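Local atomic coordinates of SusD superfamily protein (Bacteroides vulgatus ATCC 8482, PDB entry 3JQ0), a protein that probably binds glycans or other nutrients at the outer membrane, as expected of a SusD-family partner in nutrient uptake. Residues L33-D39 and F444-Y450; L224-F229 and A388-R392; R177-A183 and M243-H248; Y72-Y76 and W122-V126. The contacts are given in a common frame with arbitrary orientation. Where two conformers were deposited one is given. Numbering follows the deposited sequence.

Interaction 1: residues L33-D39 and F444-Y450; sequences LGEPRAD and FEGKRWY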
# COMPACT_ATOMS: atom_id res chain seq x y z
N LEU A 33 -5.74 5.29 3.09
CA LEU A 33 -6.50 5.49 1.88
C LEU A 33 -6.61 4.21 1.08
O LEU A 33 -7.64 4.00 0.41
CB LEU A 33 -5.81 6.57 1.01
CG LEU A 33 -5.89 7.99 1.57
CD1 LEU A 33 -5.05 8.91 0.70
CD2 LEU A 33 -7.33 8.48 1.62
N GLY A 34 -5.61 3.34 1.14
CA GLY A 34 -5.56 2.21 0.23
C GLY A 34 -6.03 0.88 0.77
O GLY A 34 -6.20 -0.04 -0.04
N GLU A 35 -6.29 0.76 2.09
CA GLU A 35 -6.56 -0.56 2.68
C GLU A 35 -7.76 -0.69 3.61
O GLU A 35 -8.63 -1.53 3.33
CB GLU A 35 -5.28 -1.16 3.23
CG GLU A 35 -5.44 -2.45 3.98
CD GLU A 35 -4.12 -3.13 4.33
OE1 GLU A 35 -3.14 -2.94 3.59
OE2 GLU A 35 -4.07 -3.88 5.34
N PRO A 36 -7.85 0.05 4.73
CA PRO A 36 -8.82 -0.33 5.76
C PRO A 36 -10.30 -0.15 5.49
O PRO A 36 -11.09 -0.64 6.31
CB PRO A 36 -8.38 0.45 7.01
CG PRO A 36 -6.97 0.81 6.76
CD PRO A 36 -6.87 1.00 5.29
N ARG A 37 -10.70 0.52 4.41
CA ARG A 37 -12.12 0.52 4.05
C ARG A 37 -12.64 -0.79 3.46
O ARG A 37 -13.83 -0.93 3.28
CB ARG A 37 -12.43 1.70 3.12
CG ARG A 37 -12.33 3.05 3.78
CD ARG A 37 -12.70 4.21 2.89
NE ARG A 37 -14.12 4.09 2.55
CZ ARG A 37 -14.75 4.88 1.69
NH1 ARG A 37 -14.13 5.88 1.11
NH2 ARG A 37 -16.05 4.68 1.47
N ALA A 38 -11.74 -1.73 3.15
CA ALA A 38 -12.14 -3.02 2.58
C ALA A 38 -12.44 -4.01 3.71
O ALA A 38 -13.07 -3.61 4.70
CB ALA A 38 -11.08 -3.49 1.55
N ASP A 39 -12.06 -5.28 3.55
CA ASP A 39 -12.63 -6.37 4.32
C ASP A 39 -11.66 -7.01 5.32
O ASP A 39 -12.05 -7.95 6.04
CB ASP A 39 -13.20 -7.45 3.38
CG ASP A 39 -12.28 -7.89 2.25
OD1 ASP A 39 -11.19 -7.29 2.04
OD2 ASP A 39 -12.69 -8.86 1.54
N PHE A 444 -1.32 -4.92 5.04
CA PHE A 444 -0.62 -3.82 5.71
C PHE A 444 0.20 -2.93 4.76
O PHE A 444 0.92 -2.08 5.22
CB PHE A 444 0.24 -4.29 6.92
CG PHE A 444 -0.44 -5.35 7.72
CD1 PHE A 444 -1.64 -5.09 8.39
CD2 PHE A 444 0.03 -6.65 7.78
CE1 PHE A 444 -2.33 -6.04 9.05
CE2 PHE A 444 -0.66 -7.63 8.47
CZ PHE A 444 -1.85 -7.32 9.11
N GLU A 445 0.03 -3.09 3.45
CA GLU A 445 0.74 -2.31 2.46
C GLU A 445 -0.15 -1.36 1.69
O GLU A 445 0.32 -0.68 0.79
CB GLU A 445 1.58 -3.19 1.53
CG GLU A 445 2.75 -3.87 2.23
CD GLU A 445 3.49 -4.80 1.30
OE1 GLU A 445 4.28 -4.25 0.49
OE2 GLU A 445 3.33 -6.04 1.41
N GLY A 446 -1.42 -1.26 2.04
CA GLY A 446 -2.22 -0.17 1.46
C GLY A 446 -2.81 -0.42 0.07
O GLY A 446 -2.97 0.52 -0.69
N LYS A 447 -3.16 -1.67 -0.24
CA LYS A 447 -3.59 -2.04 -1.59
C LYS A 447 -5.05 -2.47 -1.74
O LYS A 447 -5.64 -2.19 -2.77
CB LYS A 447 -2.73 -3.14 -2.17
CG LYS A 447 -1.22 -2.87 -2.07
CD LYS A 447 -0.77 -1.56 -2.70
CE LYS A 447 0.73 -1.39 -2.64
NZ LYS A 447 1.22 -0.06 -3.16
N ARG A 448 -5.62 -3.18 -0.75
CA ARG A 448 -6.86 -3.91 -0.96
C ARG A 448 -8.04 -3.05 -1.36
O ARG A 448 -8.84 -3.48 -2.22
CB ARG A 448 -7.18 -4.73 0.30
CG ARG A 448 -8.48 -5.49 0.29
CD ARG A 448 -8.57 -6.60 -0.73
NE ARG A 448 -9.72 -7.43 -0.43
CZ ARG A 448 -10.05 -8.52 -1.14
NH1 ARG A 448 -9.39 -8.86 -2.22
NH2 ARG A 448 -11.05 -9.28 -0.72
N TRP A 449 -8.23 -1.90 -0.71
CA TRP A 449 -9.32 -1.01 -1.09
C TRP A 449 -9.16 -0.46 -2.50
O TRP A 449 -10.10 -0.46 -3.30
CB TRP A 449 -9.49 0.08 -0.04
CG TRP A 449 -10.44 1.19 -0.44
CD1 TRP A 449 -10.08 2.43 -0.85
CD2 TRP A 449 -11.88 1.16 -0.45
NE1 TRP A 449 -11.19 3.20 -1.10
CE2 TRP A 449 -12.31 2.46 -0.85
CE3 TRP A 449 -12.83 0.20 -0.12
CZ2 TRP A 449 -13.64 2.77 -0.97
CZ3 TRP A 449 -14.15 0.52 -0.22
CH2 TRP A 449 -14.55 1.81 -0.64
N TYR A 450 -7.95 -0.04 -2.85
CA TYR A 450 -7.71 0.44 -4.19
C TYR A 450 -7.91 -0.68 -5.21
O TYR A 450 -8.37 -0.41 -6.32
CB TYR A 450 -6.33 1.06 -4.28
CG TYR A 450 -6.16 2.43 -3.68
CD1 TYR A 450 -7.16 3.38 -3.71
CD2 TYR A 450 -4.93 2.85 -3.18
CE1 TYR A 450 -6.95 4.68 -3.28
CE2 TYR A 450 -4.73 4.13 -2.74
CZ TYR A 450 -5.71 5.08 -2.84
OH TYR A 450 -5.52 6.39 -2.48
O HOH W 1 -9.29 5.82 -0.87
O HOH W 2 -3.65 -4.13 1.19

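Interaction 2: residues L224-F229 and A388-R392; sequences LVTSSF and AVRER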
# COMPACT_ATOMS: atom_id res chain seq x y z
N LEU A 224 12.12 -10.60 -7.76
CA LEU A 224 11.58 -11.09 -6.48
C LEU A 224 12.70 -11.52 -5.52
O LEU A 224 13.67 -12.17 -5.94
CB LEU A 224 10.67 -12.29 -6.70
CG LEU A 224 9.39 -12.09 -7.50
CD1 LEU A 224 8.62 -13.39 -7.68
CD2 LEU A 224 8.51 -11.00 -6.86
N VAL A 225 12.55 -11.18 -4.27
CA VAL A 225 13.36 -11.77 -3.19
C VAL A 225 12.81 -13.19 -2.98
O VAL A 225 11.66 -13.39 -2.56
CB VAL A 225 13.25 -10.94 -1.91
CG1 VAL A 225 13.81 -11.72 -0.70
CG2 VAL A 225 13.96 -9.61 -2.01
N THR A 226 13.60 -14.21 -3.30
CA THR A 226 13.12 -15.59 -3.24
C THR A 226 13.44 -16.31 -1.96
O THR A 226 12.80 -17.29 -1.65
CB THR A 226 13.62 -16.37 -4.45
OG1 THR A 226 15.02 -16.31 -4.41
CG2 THR A 226 13.02 -15.82 -5.72
N SER A 227 14.41 -15.85 -1.19
CA SER A 227 14.78 -16.57 0.01
C SER A 227 13.58 -16.83 0.91
O SER A 227 13.33 -17.96 1.32
CB SER A 227 15.88 -15.83 0.77
OG SER A 227 15.49 -14.50 1.12
N SER A 228 12.82 -15.77 1.17
CA SER A 228 11.54 -15.90 1.85
C SER A 228 10.79 -14.60 1.75
O SER A 228 11.37 -13.55 1.55
CB SER A 228 11.70 -16.24 3.33
OG SER A 228 12.23 -15.17 4.07
N PHE A 229 9.49 -14.69 1.91
CA PHE A 229 8.64 -13.51 2.02
C PHE A 229 9.12 -12.58 3.15
O PHE A 229 9.16 -11.37 2.99
CB PHE A 229 7.18 -13.97 2.19
CG PHE A 229 6.15 -12.90 2.13
CD1 PHE A 229 5.78 -12.31 0.96
CD2 PHE A 229 5.41 -12.60 3.28
CE1 PHE A 229 4.75 -11.43 0.92
CE2 PHE A 229 4.38 -11.69 3.21
CZ PHE A 229 4.03 -11.14 2.04
N ALA A 388 4.67 -16.95 -10.58
CA ALA A 388 5.97 -16.49 -10.07
C ALA A 388 5.77 -16.04 -8.61
O ALA A 388 6.60 -16.35 -7.75
CB ALA A 388 6.49 -15.33 -10.94
N VAL A 389 4.72 -15.29 -8.34
CA VAL A 389 4.40 -14.82 -7.01
C VAL A 389 4.07 -16.00 -6.08
O VAL A 389 4.55 -16.08 -4.92
CB VAL A 389 3.35 -13.73 -7.01
CG1 VAL A 389 2.97 -13.33 -5.59
CG2 VAL A 389 3.84 -12.53 -7.79
N ARG A 390 3.24 -16.93 -6.54
CA ARG A 390 2.92 -18.10 -5.72
C ARG A 390 4.12 -18.97 -5.43
O ARG A 390 4.30 -19.44 -4.30
CB ARG A 390 1.81 -18.95 -6.37
CG ARG A 390 0.47 -18.26 -6.44
CD ARG A 390 -0.63 -19.14 -6.98
NE ARG A 390 -1.90 -18.43 -6.94
CZ ARG A 390 -3.06 -18.97 -7.25
NH1 ARG A 390 -3.13 -20.24 -7.61
NH2 ARG A 390 -4.15 -18.24 -7.30
N GLU A 391 4.97 -19.19 -6.43
CA GLU A 391 6.14 -20.04 -6.22
C GLU A 391 7.01 -19.44 -5.11
O GLU A 391 7.57 -20.15 -4.28
CB GLU A 391 6.93 -20.22 -7.51
CG GLU A 391 8.15 -21.08 -7.32
CD GLU A 391 8.87 -21.47 -8.62
OE1 GLU A 391 8.31 -21.28 -9.70
OE2 GLU A 391 9.98 -22.04 -8.54
N ARG A 392 7.15 -18.11 -5.09
CA ARG A 392 7.94 -17.45 -4.05
C ARG A 392 7.27 -17.64 -2.68
O ARG A 392 7.97 -17.81 -1.68
CB ARG A 392 8.15 -16.00 -4.40
CG ARG A 392 9.13 -15.27 -3.44
CD ARG A 392 8.47 -14.55 -2.24
NE ARG A 392 7.58 -13.46 -2.61
CZ ARG A 392 8.00 -12.28 -3.06
NH1 ARG A 392 9.30 -12.03 -3.20
NH2 ARG A 392 7.13 -11.36 -3.38
O HOH W 3 10.56 -18.80 -1.62
O HOH W 4 8.37 -17.40 1.09

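Interaction 3: residues R177-A183 and M243-H248; sequences RHFWSAA and MIFTIH. With GOL (glycerol), chain D.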
# COMPACT_ATOMS: atom_id res chain seq x y z
N ARG A 177 16.75 3.28 -4.05
CA ARG A 177 15.37 2.80 -4.15
C ARG A 177 14.44 3.50 -3.19
O ARG A 177 13.24 3.33 -3.31
CB ARG A 177 15.34 1.29 -3.92
CG ARG A 177 16.09 0.51 -4.97
CD ARG A 177 16.47 -0.91 -4.48
NE ARG A 177 17.42 -1.51 -5.41
CZ ARG A 177 17.11 -2.26 -6.45
NH1 ARG A 177 15.88 -2.64 -6.69
NH2 ARG A 177 18.08 -2.71 -7.23
N HIS A 178 14.99 4.27 -2.26
CA HIS A 178 14.15 5.07 -1.38
C HIS A 178 13.90 6.48 -1.90
O HIS A 178 13.26 7.26 -1.23
CB HIS A 178 14.76 5.06 0.01
CG HIS A 178 16.11 5.69 0.04
ND1 HIS A 178 17.11 5.31 -0.83
CD2 HIS A 178 16.62 6.68 0.80
CE1 HIS A 178 18.17 6.05 -0.61
NE2 HIS A 178 17.90 6.86 0.39
N PHE A 179 14.38 6.77 -3.11
CA PHE A 179 14.08 8.00 -3.82
C PHE A 179 13.33 7.62 -5.09
O PHE A 179 13.49 6.53 -5.63
CB PHE A 179 15.36 8.80 -4.16
CG PHE A 179 15.83 9.67 -3.01
CD1 PHE A 179 16.29 9.12 -1.81
CD2 PHE A 179 15.80 11.04 -3.11
CE1 PHE A 179 16.71 9.95 -0.77
CE2 PHE A 179 16.21 11.85 -2.07
CZ PHE A 179 16.63 11.32 -0.90
N TRP A 180 12.51 8.55 -5.59
CA TRP A 180 11.74 8.29 -6.79
C TRP A 180 12.67 8.03 -7.98
O TRP A 180 13.77 8.57 -8.05
CB TRP A 180 10.75 9.44 -7.06
CG TRP A 180 9.64 9.09 -8.00
CD1 TRP A 180 9.64 9.19 -9.38
CD2 TRP A 180 8.36 8.55 -7.63
NE1 TRP A 180 8.43 8.78 -9.86
CE2 TRP A 180 7.63 8.37 -8.84
CE3 TRP A 180 7.76 8.26 -6.41
CZ2 TRP A 180 6.35 7.85 -8.86
CZ3 TRP A 180 6.46 7.73 -6.43
CH2 TRP A 180 5.77 7.55 -7.64
N SER A 181 12.23 7.22 -8.94
CA SER A 181 13.08 6.76 -10.05
C SER A 181 12.20 6.50 -11.27
O SER A 181 10.94 6.51 -11.20
CB SER A 181 13.80 5.47 -9.67
OG SER A 181 12.87 4.40 -9.55
N ALA A 182 12.83 6.17 -12.39
CA ALA A 182 12.10 5.88 -13.61
C ALA A 182 11.14 4.71 -13.47
O ALA A 182 10.03 4.75 -14.01
CB ALA A 182 13.06 5.64 -14.77
N ALA A 183 11.54 3.68 -12.73
CA ALA A 183 10.69 2.52 -12.57
C ALA A 183 9.49 2.87 -11.68
O ALA A 183 8.42 2.31 -11.86
CB ALA A 183 11.46 1.32 -12.01
N MSE A 243 12.54 -4.00 -4.12
CA MSE A 243 12.09 -2.64 -3.93
C MSE A 243 12.26 -1.77 -5.16
O MSE A 243 13.37 -1.60 -5.67
CB MSE A 243 12.83 -2.01 -2.76
CG MSE A 243 12.67 -2.76 -1.45
SE MSE A 243 10.81 -2.86 -0.90
CE MSE A 243 11.00 -4.10 0.49
N ILE A 244 11.15 -1.27 -5.67
CA ILE A 244 11.14 -0.28 -6.73
C ILE A 244 11.13 1.12 -6.11
O ILE A 244 11.97 1.95 -6.46
CB ILE A 244 9.92 -0.48 -7.69
CG1 ILE A 244 9.99 -1.86 -8.38
CG2 ILE A 244 9.84 0.68 -8.68
CD1 ILE A 244 8.61 -2.31 -8.85
N PHE A 245 10.20 1.33 -5.16
CA PHE A 245 10.18 2.58 -4.39
C PHE A 245 9.76 2.21 -2.99
O PHE A 245 8.75 1.54 -2.79
CB PHE A 245 9.24 3.62 -4.99
CG PHE A 245 9.18 4.91 -4.21
CD1 PHE A 245 10.36 5.58 -3.83
CD2 PHE A 245 7.99 5.47 -3.82
CE1 PHE A 245 10.32 6.74 -3.09
CE2 PHE A 245 7.95 6.63 -3.08
CZ PHE A 245 9.10 7.27 -2.73
N THR A 246 10.60 2.55 -2.03
CA THR A 246 10.39 2.21 -0.64
C THR A 246 10.67 3.43 0.24
O THR A 246 11.61 4.17 -0.02
CB THR A 246 11.29 0.98 -0.28
OG1 THR A 246 10.97 0.56 1.04
CG2 THR A 246 12.80 1.26 -0.42
N ILE A 247 9.83 3.62 1.24
CA ILE A 247 9.98 4.74 2.17
C ILE A 247 11.02 4.37 3.22
O ILE A 247 10.84 3.42 3.97
CB ILE A 247 8.67 5.10 2.87
CG1 ILE A 247 7.57 5.46 1.91
CG2 ILE A 247 8.87 6.19 3.91
CD1 ILE A 247 7.80 6.59 1.06
N HIS A 248 12.13 5.11 3.25
CA HIS A 248 13.18 4.90 4.25
C HIS A 248 12.78 5.42 5.61
O HIS A 248 12.53 6.59 5.77
CB HIS A 248 14.47 5.58 3.82
CG HIS A 248 15.55 5.46 4.87
ND1 HIS A 248 16.21 4.29 5.17
CD2 HIS A 248 15.92 6.33 5.82
CE1 HIS A 248 17.07 4.51 6.14
NE2 HIS A 248 16.88 5.72 6.59
C1 GOL D . 11.83 8.37 1.74
O1 GOL D . 12.54 7.25 1.40
C2 GOL D . 12.56 9.13 2.82
O2 GOL D . 11.98 10.36 3.11
C3 GOL D . 14.02 9.42 2.48
O3 GOL D . 14.30 9.45 1.10
O HOH W 5 12.06 4.59 -6.99

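Interaction 4: residues Y72-Y76 and W122-V126; sequences YGDMY and WGDVV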
# COMPACT_ATOMS: atom_id res chain seq x y z
N TYR A 72 -7.57 16.66 2.76
CA TYR A 72 -6.90 15.97 1.64
C TYR A 72 -5.61 15.30 2.10
O TYR A 72 -4.63 15.21 1.35
CB TYR A 72 -6.67 16.93 0.46
CG TYR A 72 -7.95 17.49 -0.11
CD1 TYR A 72 -8.84 16.72 -0.84
CD2 TYR A 72 -8.31 18.82 0.18
CE1 TYR A 72 -9.99 17.26 -1.38
CE2 TYR A 72 -9.46 19.38 -0.39
CZ TYR A 72 -10.28 18.60 -1.17
OH TYR A 72 -11.38 19.19 -1.76
N GLY A 73 -5.60 14.80 3.33
CA GLY A 73 -4.41 14.13 3.84
C GLY A 73 -3.19 15.01 3.96
O GLY A 73 -2.09 14.49 4.00
N ASP A 74 -3.38 16.33 4.02
CA ASP A 74 -2.33 17.30 4.06
C ASP A 74 -1.41 17.23 2.83
O ASP A 74 -0.25 17.61 2.88
CB ASP A 74 -1.58 17.13 5.37
CG ASP A 74 -0.76 18.30 5.68
OD1 ASP A 74 -1.17 19.44 5.37
OD2 ASP A 74 0.34 18.07 6.21
N MSE A 75 -1.94 16.76 1.71
CA MSE A 75 -1.10 16.60 0.50
C MSE A 75 -0.80 17.88 -0.25
O MSE A 75 0.24 17.97 -0.91
CB MSE A 75 -1.68 15.53 -0.40
CG MSE A 75 -1.54 14.14 0.17
SE MSE A 75 -2.18 12.78 -1.09
CE MSE A 75 -3.83 12.34 -0.29
N TYR A 76 -1.66 18.89 -0.13
CA TYR A 76 -1.45 20.10 -0.92
C TYR A 76 -0.20 20.88 -0.52
O TYR A 76 0.45 21.48 -1.35
CB TYR A 76 -2.65 21.02 -0.94
CG TYR A 76 -3.67 20.54 -1.94
CD1 TYR A 76 -3.53 20.84 -3.28
CD2 TYR A 76 -4.75 19.76 -1.59
CE1 TYR A 76 -4.44 20.39 -4.25
CE2 TYR A 76 -5.67 19.28 -2.55
CZ TYR A 76 -5.52 19.61 -3.86
OH TYR A 76 -6.45 19.16 -4.75
N TRP A 122 -10.76 11.42 -3.25
CA TRP A 122 -11.66 12.56 -3.26
C TRP A 122 -12.32 12.90 -4.61
O TRP A 122 -13.34 13.56 -4.60
CB TRP A 122 -10.99 13.79 -2.64
CG TRP A 122 -10.91 13.71 -1.13
CD1 TRP A 122 -11.95 14.05 -0.26
CD2 TRP A 122 -9.83 13.24 -0.30
NE1 TRP A 122 -11.55 13.84 1.03
CE2 TRP A 122 -10.29 13.30 1.03
CE3 TRP A 122 -8.56 12.76 -0.55
CZ2 TRP A 122 -9.46 12.93 2.10
CZ3 TRP A 122 -7.76 12.38 0.51
CH2 TRP A 122 -8.22 12.47 1.80
N GLY A 123 -11.77 12.40 -5.72
CA GLY A 123 -12.42 12.57 -7.04
C GLY A 123 -12.03 13.88 -7.67
O GLY A 123 -10.91 14.08 -8.15
N ASP A 124 -13.00 14.81 -7.73
CA ASP A 124 -12.79 16.16 -8.26
C ASP A 124 -12.01 16.96 -7.21
O ASP A 124 -12.45 17.05 -6.08
CB ASP A 124 -14.11 16.89 -8.50
CG ASP A 124 -15.04 16.24 -9.51
OD1 ASP A 124 -14.73 15.23 -10.13
OD2 ASP A 124 -16.11 16.86 -9.70
N VAL A 125 -10.85 17.49 -7.58
CA VAL A 125 -10.00 18.21 -6.64
C VAL A 125 -9.38 19.41 -7.34
O VAL A 125 -9.33 19.48 -8.57
CB VAL A 125 -8.87 17.29 -6.04
CG1 VAL A 125 -9.48 16.14 -5.24
CG2 VAL A 125 -7.89 16.77 -7.12
N VAL A 126 -8.89 20.37 -6.55
CA VAL A 126 -8.21 21.53 -7.09
C VAL A 126 -6.91 21.09 -7.74
O VAL A 126 -6.11 20.37 -7.13
CB VAL A 126 -7.96 22.59 -6.01
CG1 VAL A 126 -7.12 23.76 -6.61
CG2 VAL A 126 -9.28 23.11 -5.48
O HOH W 6 -12.87 17.69 -3.48
O HOH W 7 -9.27 20.20 -3.76

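Interaction 1: residues L33-D39 and F444-Y450
Backbone hydrogen bonding converges on one carbonyl: Gly34 O accepts from Trp449 N at 2.8 Å and from Tyr450 N at 3.3 Å, both weak, the former with an N-H...O angle of only 124°. Gly34 thus offers its carbonyl to the first turn of helix 448-455, where amides lack partners within their own helix. The closest CA atoms, Gly34 and Gly446, are 4.3 Å apart, and Gly34 CA makes a CA-H...O contact of 3.2 Å with Gly446 O; a CB on Gly34 would lie 2.0 Å from that oxygen, a clash.

Carboxylates supply the stronger bonds. Glu35, extended, receives Gly446 N on OE1 (2.9 Å) and Phe444 N on OE2 (3.0 Å), while Tyr41 also bonds to OE2. Asp39 pairs with Arg448 in a two-pronged salt bridge, NE to OD1 2.9 Å and NH2 to OD2 2.8 Å. In this mainly helical SusD-type fold, the contact joins the exit of helix 27-34 to the entry of helix 448-455, its centre about 7 Å from the centre of the chain.

Aromatic packing flanks the polar core. Two CH-pi contacts lie over ring faces, Arg37 CB 3.8 Å from the centroid of the Trp449 six-membered ring and Gly34 CA 3.8 Å from that of Tyr450. Trp449 CZ2 lies over one guanidinium face, 3.6 Å from Arg37 CZ, while Arg37 NE bonds Asn60 OD1 and its NH groups bond Arg470 O and Leu472 O.

Interaction 2: residues L224-F229 and A388-R392
Residues 224-229 form an irregular loop that bends past helical residues 388-392, and the closest CA atoms, those of Thr226 and Arg392, are 5.6 Å apart. No direct backbone bond spans this gap; two waters do so instead, each donating to Arg392 O at 2.8 Å. Water 3 also donates to Thr226 O (2.7 Å), and water 4 accepts from Phe229 N (3.0 Å).

Among the side chains, Arg392 dominates, burying 144 Å² against the loop. With chi2 at -92°, off a well, and chi3 at m, the side chain bends, and NH1 donates to Val225 O at 2.8 Å with a 156° angle. Leu224 packs over one guanidinium face, and its CD1 reaches Ala388 CB at 4.4 Å. The edge of the Phe229 ring faces Arg392 NE, with CD1 4.2 Å from NE.

Salt bridges to Glu242 and Glu441 complete the surroundings of the guanidinium, placing Arg392 between the loop, the approach to strand 243-247 and helix 430-441. Leu224 leans on helix 364-377, and Phe229 packs against helices 315-319 and 430-441.

Interaction 3: residues R177-A183 and M243-H248
A classic beta bulge shapes this contact: Ile244 and Phe245 both face Tyr362 of the neighbouring strand, and the chain turns a corner there. Arg177 and His178 run alongside, with CA separations of 5.2 Å for Arg177-Phe245 and 4.8 Å for His178-Thr246; beyond them the chain turns back, so that Trp180 meets Phe245 and Ala183 meets Ile244. One direct backbone hydrogen bond joins the segments, Thr246 N to Arg177 O at 3.0 Å and 153°. Two CA-H...O contacts accompany it, from Phe245 CA to Arg177 O (3.3 Å) and from His178 CA to Thr246 O (3.0 Å). Arg177 NH1 donates to Met243 O at 2.9 Å, while its NH2 bonds to the carbonyl O of Asp221 and to a bound Tris.

At the bulge, water 5 donates to Ile244 O (2.7 Å) and Phe179 O (2.8 Å) and accepts from Ser181 OG (2.7 Å). The edge of Trp180 meets the face of Phe245, a T-shaped pair with centroids 5.1 Å apart and planes at 63°. A glycerol, like the Tris probably from the crystallisation liquor, links the other end: its O1 donates to His178 O (2.7 Å) and accepts from His248 N (2.9 Å).

Strand 243-247 pairs antiparallel with 359-363, while Phe179 and Phe245 meet helix 9-25 and Trp180 packs against helix 97-122. Ser181 N-caps helix 182-199, whose first turn places Ala183 CB 3.8 Å from Ile244 CG2.

Interaction 4: residues Y72-Y76 and W122-V126
Tyr72 opens a turn that leads into helix 75-91, the first of two consecutive helices in a helical hairpin; residues 122-126 leave the second, helix 97-122. The contact therefore closes the open end of the hairpin, consistent with the TPR-like helix pairs of SusD-family proteins. Tyr72 directs the edge of its ring to the face of Trp122, a T-shaped pair with the five-membered ring, centroids 4.8 Å apart and planes at 68°. Its CA also makes a CH-pi contact with the six-membered ring, 3.9 Å from the centroid and 16° off the normal. Farther out, Tyr72 CE1 touches Val125 CG1 at 4.1 Å, and water 6 lies 2.7 Å from both Tyr72 OH and Asp124 O.

Tyr72, Gly73 and Asp74 all have positive phi, forming a left-handed turn closed by Met75 N to Tyr72 O (3.1 Å); Gly73 N lies 3.8 Å from Trp122 CH2. Selenomethionine Met75 brings CE to the indole edge, 4.0 Å from Trp122 CZ3; the indole NE1 bonds to Pro474 O.

Tyr76, on the helix proper, extends its ring to the loop leaving helix 97-122. Water 7 donates to Tyr76 OH (3.2 Å) and accepts from Val126 N (2.8 Å), and Tyr76 OH itself donates to Val126 O at 2.7 Å.

How the interactions relate
From the N terminus, residues 33-39 open the longest loop, which interaction 1 closes only at 444-450; the other three contacts nest inside it. Interaction 4 closes first, spanning 45 residues that are mostly the helical hairpin 75-91 and 97-122. Interaction 3 opens next at 177-183, and interaction 2 starts at 224-229 before interaction 3 closes at 243-248; interaction 2 closes later, at 388-392. These two therefore cross, linking the start of helix 182-199, the strand pair and helix 383-394. Interactions 1 and 4 touch through Leu33, whose CD1 lies 3.8 Å from Met75 CE and CD2 4.1 Å from Trp122 CZ3. Interactions 2 and 4, with centres 36 Å apart, lie on opposite sides of the chain's centre.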